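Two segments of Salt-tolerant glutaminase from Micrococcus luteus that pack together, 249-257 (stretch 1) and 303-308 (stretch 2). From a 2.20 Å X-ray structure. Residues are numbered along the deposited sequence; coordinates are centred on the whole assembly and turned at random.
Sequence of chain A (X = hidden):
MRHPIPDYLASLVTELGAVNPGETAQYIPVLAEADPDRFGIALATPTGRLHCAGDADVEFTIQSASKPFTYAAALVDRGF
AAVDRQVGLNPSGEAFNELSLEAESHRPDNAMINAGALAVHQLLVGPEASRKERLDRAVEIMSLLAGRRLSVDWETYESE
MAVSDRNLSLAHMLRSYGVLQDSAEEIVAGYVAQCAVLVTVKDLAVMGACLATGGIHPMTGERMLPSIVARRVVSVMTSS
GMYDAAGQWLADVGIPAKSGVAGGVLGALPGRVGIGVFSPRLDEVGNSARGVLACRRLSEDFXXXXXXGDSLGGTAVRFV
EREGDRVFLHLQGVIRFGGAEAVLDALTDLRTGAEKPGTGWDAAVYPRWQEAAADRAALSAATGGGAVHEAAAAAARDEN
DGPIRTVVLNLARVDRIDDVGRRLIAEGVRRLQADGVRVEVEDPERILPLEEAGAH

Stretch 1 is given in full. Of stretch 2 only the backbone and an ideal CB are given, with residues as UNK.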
ATOM      1  N   TRP A 249       2.340  -4.588  13.664  1.00 19.49           N
ATOM      2  CA  TRP A 249       1.220  -4.826  12.761  1.00 19.76           C
ATOM      3  C   TRP A 249       1.428  -4.614  11.265  1.00 19.17           C
ATOM      4  O   TRP A 249       1.134  -5.503  10.472  1.00 21.48           O
ATOM      5  CB  TRP A 249       0.007  -4.018  13.233  1.00 17.98           C
ATOM      6  CG  TRP A 249      -1.279  -4.515  12.662  1.00 20.12           C
ATOM      7  CD1 TRP A 249      -1.948  -4.020  11.576  1.00 17.28           C
ATOM      8  CD2 TRP A 249      -2.055  -5.619  13.142  1.00 19.60           C
ATOM      9  NE1 TRP A 249      -3.095  -4.748  11.356  1.00 17.82           N
ATOM     10  CE2 TRP A 249      -3.184  -5.733  12.303  1.00 17.83           C
ATOM     11  CE3 TRP A 249      -1.904  -6.523  14.204  1.00 19.86           C
ATOM     12  CZ2 TRP A 249      -4.160  -6.718  12.492  1.00 18.68           C
ATOM     13  CZ3 TRP A 249      -2.877  -7.503  14.391  1.00 19.48           C
ATOM     14  CH2 TRP A 249      -3.990  -7.590  13.538  1.00 17.62           C
ATOM     15  N   LEU A 250       1.919  -3.446  10.870  1.00 18.58           N
ATOM     16  CA  LEU A 250       2.135  -3.180   9.454  1.00 19.90           C
ATOM     17  C   LEU A 250       3.033  -4.245   8.824  1.00 18.91           C
ATOM     18  O   LEU A 250       2.700  -4.803   7.779  1.00 20.48           O
ATOM     19  CB  LEU A 250       2.734  -1.780   9.267  1.00 20.81           C
ATOM     20  CG  LEU A 250       3.074  -1.238   7.870  1.00 25.55           C
ATOM     21  CD1 LEU A 250       4.479  -1.632   7.505  1.00 32.10           C
ATOM     22  CD2 LEU A 250       2.076  -1.746   6.830  1.00 23.04           C
ATOM     23  N   ALA A 251       4.154  -4.548   9.467  1.00 13.69           N
ATOM     24  CA  ALA A 251       5.083  -5.544   8.930  1.00 16.13           C
ATOM     25  C   ALA A 251       4.554  -6.975   8.962  1.00 17.82           C
ATOM     26  O   ALA A 251       4.620  -7.688   7.958  1.00 19.12           O
ATOM     27  CB  ALA A 251       6.419  -5.478   9.677  1.00 14.59           C
ATOM     28  N   ASP A 252       4.031  -7.398  10.110  1.00 16.72           N
ATOM     29  CA  ASP A 252       3.529  -8.762  10.249  1.00 17.16           C
ATOM     30  C   ASP A 252       2.212  -9.061   9.539  1.00 15.94           C
ATOM     31  O   ASP A 252       2.054 -10.127   8.948  1.00 16.75           O
ATOM     32  CB  ASP A 252       3.360  -9.133  11.730  1.00 17.52           C
ATOM     33  CG  ASP A 252       4.619  -8.915  12.544  1.00 19.29           C
ATOM     34  OD1 ASP A 252       5.733  -9.067  12.002  1.00 18.99           O
ATOM     35  OD2 ASP A 252       4.491  -8.603  13.744  1.00 24.14           O
ATOM     36  N   VAL A 253       1.266  -8.129   9.599  1.00 15.59           N
ATOM     37  CA  VAL A 253      -0.047  -8.349   9.005  1.00 16.33           C
ATOM     38  C   VAL A 253      -0.276  -7.530   7.739  1.00 17.28           C
ATOM     39  O   VAL A 253      -0.748  -8.055   6.725  1.00 15.80           O
ATOM     40  CB  VAL A 253      -1.161  -8.037  10.045  1.00 16.85           C
ATOM     41  CG1 VAL A 253      -2.495  -8.576   9.574  1.00 11.09           C
ATOM     42  CG2 VAL A 253      -0.794  -8.648  11.388  1.00 17.87           C
ATOM     43  N   GLY A 254       0.049  -6.243   7.801  1.00 11.94           N
ATOM     44  CA  GLY A 254      -0.118  -5.391   6.639  1.00 12.30           C
ATOM     45  C   GLY A 254      -1.551  -5.021   6.301  1.00 12.65           C
ATOM     46  O   GLY A 254      -1.840  -4.637   5.164  1.00 14.14           O
ATOM     47  N   ILE A 255      -2.449  -5.132   7.273  1.00 11.21           N
ATOM     48  CA  ILE A 255      -3.852  -4.791   7.052  1.00 13.34           C
ATOM     49  C   ILE A 255      -4.288  -3.679   8.002  1.00 12.65           C
ATOM     50  O   ILE A 255      -4.493  -3.918   9.191  1.00 15.74           O
ATOM     51  CB  ILE A 255      -4.775  -6.016   7.269  1.00 15.26           C
ATOM     52  CG1 ILE A 255      -4.435  -7.113   6.259  1.00 14.33           C
ATOM     53  CG2 ILE A 255      -6.244  -5.606   7.093  1.00 14.98           C
ATOM     54  CD1 ILE A 255      -5.265  -8.382   6.431  1.00 14.33           C
ATOM     55  N   PRO A 256      -4.418  -2.444   7.492  1.00 11.14           N
ATOM     56  CA  PRO A 256      -4.834  -1.327   8.346  1.00 13.43           C
ATOM     57  C   PRO A 256      -6.051  -1.760   9.167  1.00 18.13           C
ATOM     58  O   PRO A 256      -7.049  -2.204   8.604  1.00 18.52           O
ATOM     59  CB  PRO A 256      -5.162  -0.234   7.336  1.00 11.44           C
ATOM     60  CG  PRO A 256      -4.170  -0.500   6.225  1.00 13.24           C
ATOM     61  CD  PRO A 256      -4.221  -2.009   6.094  1.00 11.37           C
ATOM     62  N   ALA A 257      -5.974  -1.646  10.490  1.00 18.03           N
ATOM     63  CA  ALA A 257      -7.090  -2.080  11.323  1.00 17.09           C
ATOM     64  C   ALA A 257      -7.295  -1.311  12.618  1.00 17.15           C
ATOM     65  O   ALA A 257      -6.440  -0.536  13.049  1.00 17.56           O
ATOM     66  CB  ALA A 257      -6.943  -3.564  11.637  1.00 15.45           C
ATOM     67  N   UNK A 303      -2.352 -14.250   1.650  1.00 23.57           N
ATOM     68  CA  UNK A 303      -1.169 -13.463   1.312  1.00 26.51           C
ATOM     69  C   UNK A 303      -1.558 -12.031   0.962  1.00 22.42           C
ATOM     70  O   UNK A 303      -1.204 -11.506  -0.096  1.00 22.81           O
ATOM     71  CB  UNK A 303      -0.411 -14.105   0.148  1.00 26.51           C
ATOM     72  N   UNK A 304      -2.308 -11.417   1.872  1.00 18.93           N
ATOM     73  CA  UNK A 304      -2.760 -10.044   1.724  1.00 19.15           C
ATOM     74  C   UNK A 304      -1.805  -9.152   2.516  1.00 22.09           C
ATOM     75  O   UNK A 304      -1.353  -9.520   3.602  1.00 24.95           O
ATOM     76  CB  UNK A 304      -4.205  -9.877   2.198  1.00 19.15           C
ATOM     77  N   UNK A 305      -1.491  -7.984   1.972  1.00 17.52           N
ATOM     78  CA  UNK A 305      -0.582  -7.077   2.641  1.00 17.34           C
ATOM     79  C   UNK A 305      -0.560  -5.744   1.918  1.00 20.00           C
ATOM     80  O   UNK A 305      -0.603  -5.692   0.695  1.00 20.28           O
ATOM     81  CB  UNK A 305       0.825  -7.674   2.717  1.00 17.34           C
ATOM     82  N   UNK A 306      -0.485  -4.670   2.691  1.00 20.50           N
ATOM     83  CA  UNK A 306      -0.460  -3.321   2.148  1.00 20.39           C
ATOM     84  C   UNK A 306       0.693  -3.102   1.169  1.00 17.97           C
ATOM     85  O   UNK A 306       0.622  -2.228   0.311  1.00 17.10           O
ATOM     86  CB  UNK A 306      -0.367  -2.307   3.290  1.00 20.39           C
ATOM     87  N   UNK A 307       1.747  -3.903   1.292  1.00 18.63           N
ATOM     88  CA  UNK A 307       2.925  -3.757   0.443  1.00 21.35           C
ATOM     89  C   UNK A 307       2.989  -4.576  -0.845  1.00 24.88           C
ATOM     90  O   UNK A 307       4.013  -4.553  -1.532  1.00 25.95           O
ATOM     91  CB  UNK A 307       4.156  -4.107   1.281  1.00 21.35           C
ATOM     92  N   UNK A 308       1.942  -5.310  -1.200  1.00 28.28           N
ATOM     93  CA  UNK A 308       2.057  -6.072  -2.442  1.00 35.04           C
ATOM     94  C   UNK A 308       1.802  -5.225  -3.675  1.00 34.55           C
ATOM     95  O   UNK A 308       1.046  -4.252  -3.636  1.00 33.95           O
ATOM     96  CB  UNK A 308       1.082  -7.251  -2.424  1.00 35.04           C
TER

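Position 303 has phi/psi of 50/53, left-handed values that glycine, asparagine or aspartate adopt most easily, and its ideal CB finds nothing of stretch 1 within 5.5 Å. The contact sets no requirement. The residue is Arg 303, the first to leave helical angles after a helix and out of reach of stretch 1.

At position 304 the backbone is extended (-98/141) and CA-to-CB points sideways. The nearest neighbor is apolar, Ile 255, so leucine, isoleucine, valine or methionine would all suit. Leu 304 is found, with chi1 m and chi2 t; its CB passes 4.6 Å from Ile 255 CD1, a loose approach and not a packed contact.

Position 305 is the most constrained. Its CA is 4.4 Å from Gly 254 CA, the closest CA approach between the stretches, and CA-to-CB points sideways. Beyond the CB, stretch 1 presents the carbonyl oxygens of Leu 250 and Ala 251 and the bare CA of Gly 254. A flat side chain carrying a donor fits: histidine is attractive, and glutamine could be considered. His 305 occupies it with chi1 t. Its NE2 donates to Ala 251 O at 3.3 Å (154°), and Leu 250 O also lies 3.0 Å from NE2. Gly 254 CA sits over one ring face, 3.5 Å from the centroid and 9° off the normal, a CH-pi contact. An ideal CB on Gly 254 would come 2.4 Å from His 305 CG, a clash, and the positive phi of Gly 254 independently favors glycine. Within stretch 2, His 305 ND1 accepts from the backbone N of 307 at 2.9 Å, consistent with a proton on NE2.

Position 306 points toward stretch 1, and its backbone N donates to Gly 254 O at 2.8 Å (133°), a bond indifferent to side chain. The ideal CB is 4.3 Å from Leu 250 CD2 and 4.8 Å from Pro 256 CD, so a branched or flexible aliphatic is indicated; proline would forfeit the donor. Leu 306 sets CD2 3.9 Å from Leu 250 CD2 and CD1 4.5 Å from Pro 256 CG.

At 307 CA-to-CB points sideways, with no atom of stretch 1 within 5.5 Å of the ideal CB. A longer apolar chain to match Leu 250 suits: methionine, leucine or phenylalanine. Met 307 places CE 3.8 Å from Leu 250 CD2.

Position 308 closes a type I turn begun at His 305, out of reach of stretch 1, which sets no preference; aspartate or asparagine could turn back toward His 305 N. Asp 308 OD1 accepts a weak bond from that N (3.4 Å).

Stretch 2 (303-308) RLHLMD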
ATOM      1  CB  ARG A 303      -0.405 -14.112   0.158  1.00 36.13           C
ATOM      2  CG  ARG A 303       0.128 -15.491   0.504  1.00 44.96           C
ATOM      3  CD  ARG A 303       1.170 -15.423   1.613  1.00 52.33           C
ATOM      4  NE  ARG A 303       1.435 -16.737   2.196  1.00 60.30           N
ATOM      5  CZ  ARG A 303       2.513 -17.032   2.917  1.00 65.60           C
ATOM      6  NH1 ARG A 303       2.669 -18.254   3.413  1.00 67.58           N
ATOM      7  NH2 ARG A 303       3.444 -16.113   3.129  1.00 65.99           N
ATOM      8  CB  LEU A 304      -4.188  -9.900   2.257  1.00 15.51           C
ATOM      9  CG  LEU A 304      -5.277 -10.550   1.397  1.00 19.81           C
ATOM     10  CD1 LEU A 304      -6.611 -10.530   2.119  1.00 22.13           C
ATOM     11  CD2 LEU A 304      -5.384  -9.797   0.078  1.00 25.60           C
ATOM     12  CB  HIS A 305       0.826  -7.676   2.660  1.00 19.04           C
ATOM     13  CG  HIS A 305       1.740  -7.037   3.659  1.00 18.78           C
ATOM     14  ND1 HIS A 305       2.173  -5.736   3.545  1.00 15.33           N
ATOM     15  CD2 HIS A 305       2.274  -7.515   4.809  1.00 17.66           C
ATOM     16  CE1 HIS A 305       2.935  -5.436   4.582  1.00 16.79           C
ATOM     17  NE2 HIS A 305       3.013  -6.498   5.365  1.00 15.36           N
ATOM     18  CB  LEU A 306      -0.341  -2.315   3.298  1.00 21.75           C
ATOM     19  CG  LEU A 306      -0.434  -0.834   2.939  1.00 24.96           C
ATOM     20  CD1 LEU A 306      -1.835  -0.522   2.425  1.00 23.94           C
ATOM     21  CD2 LEU A 306      -0.121   0.012   4.164  1.00 26.34           C
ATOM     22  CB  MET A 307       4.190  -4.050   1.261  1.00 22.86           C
ATOM     23  CG  MET A 307       4.357  -3.201   2.509  1.00 24.48           C
ATOM     24  SD  MET A 307       4.434  -1.445   2.145  1.00 29.12           S
ATOM     25  CE  MET A 307       3.836  -0.753   3.663  1.00 25.53           C
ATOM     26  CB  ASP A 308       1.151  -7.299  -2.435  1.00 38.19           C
ATOM     27  CG  ASP A 308      -0.231  -7.001  -1.954  1.00 38.96           C
ATOM     28  OD1 ASP A 308      -0.880  -7.925  -1.405  1.00 29.53           O
ATOM     29  OD2 ASP A 308      -0.666  -5.845  -2.131  1.00 48.63           O
TER
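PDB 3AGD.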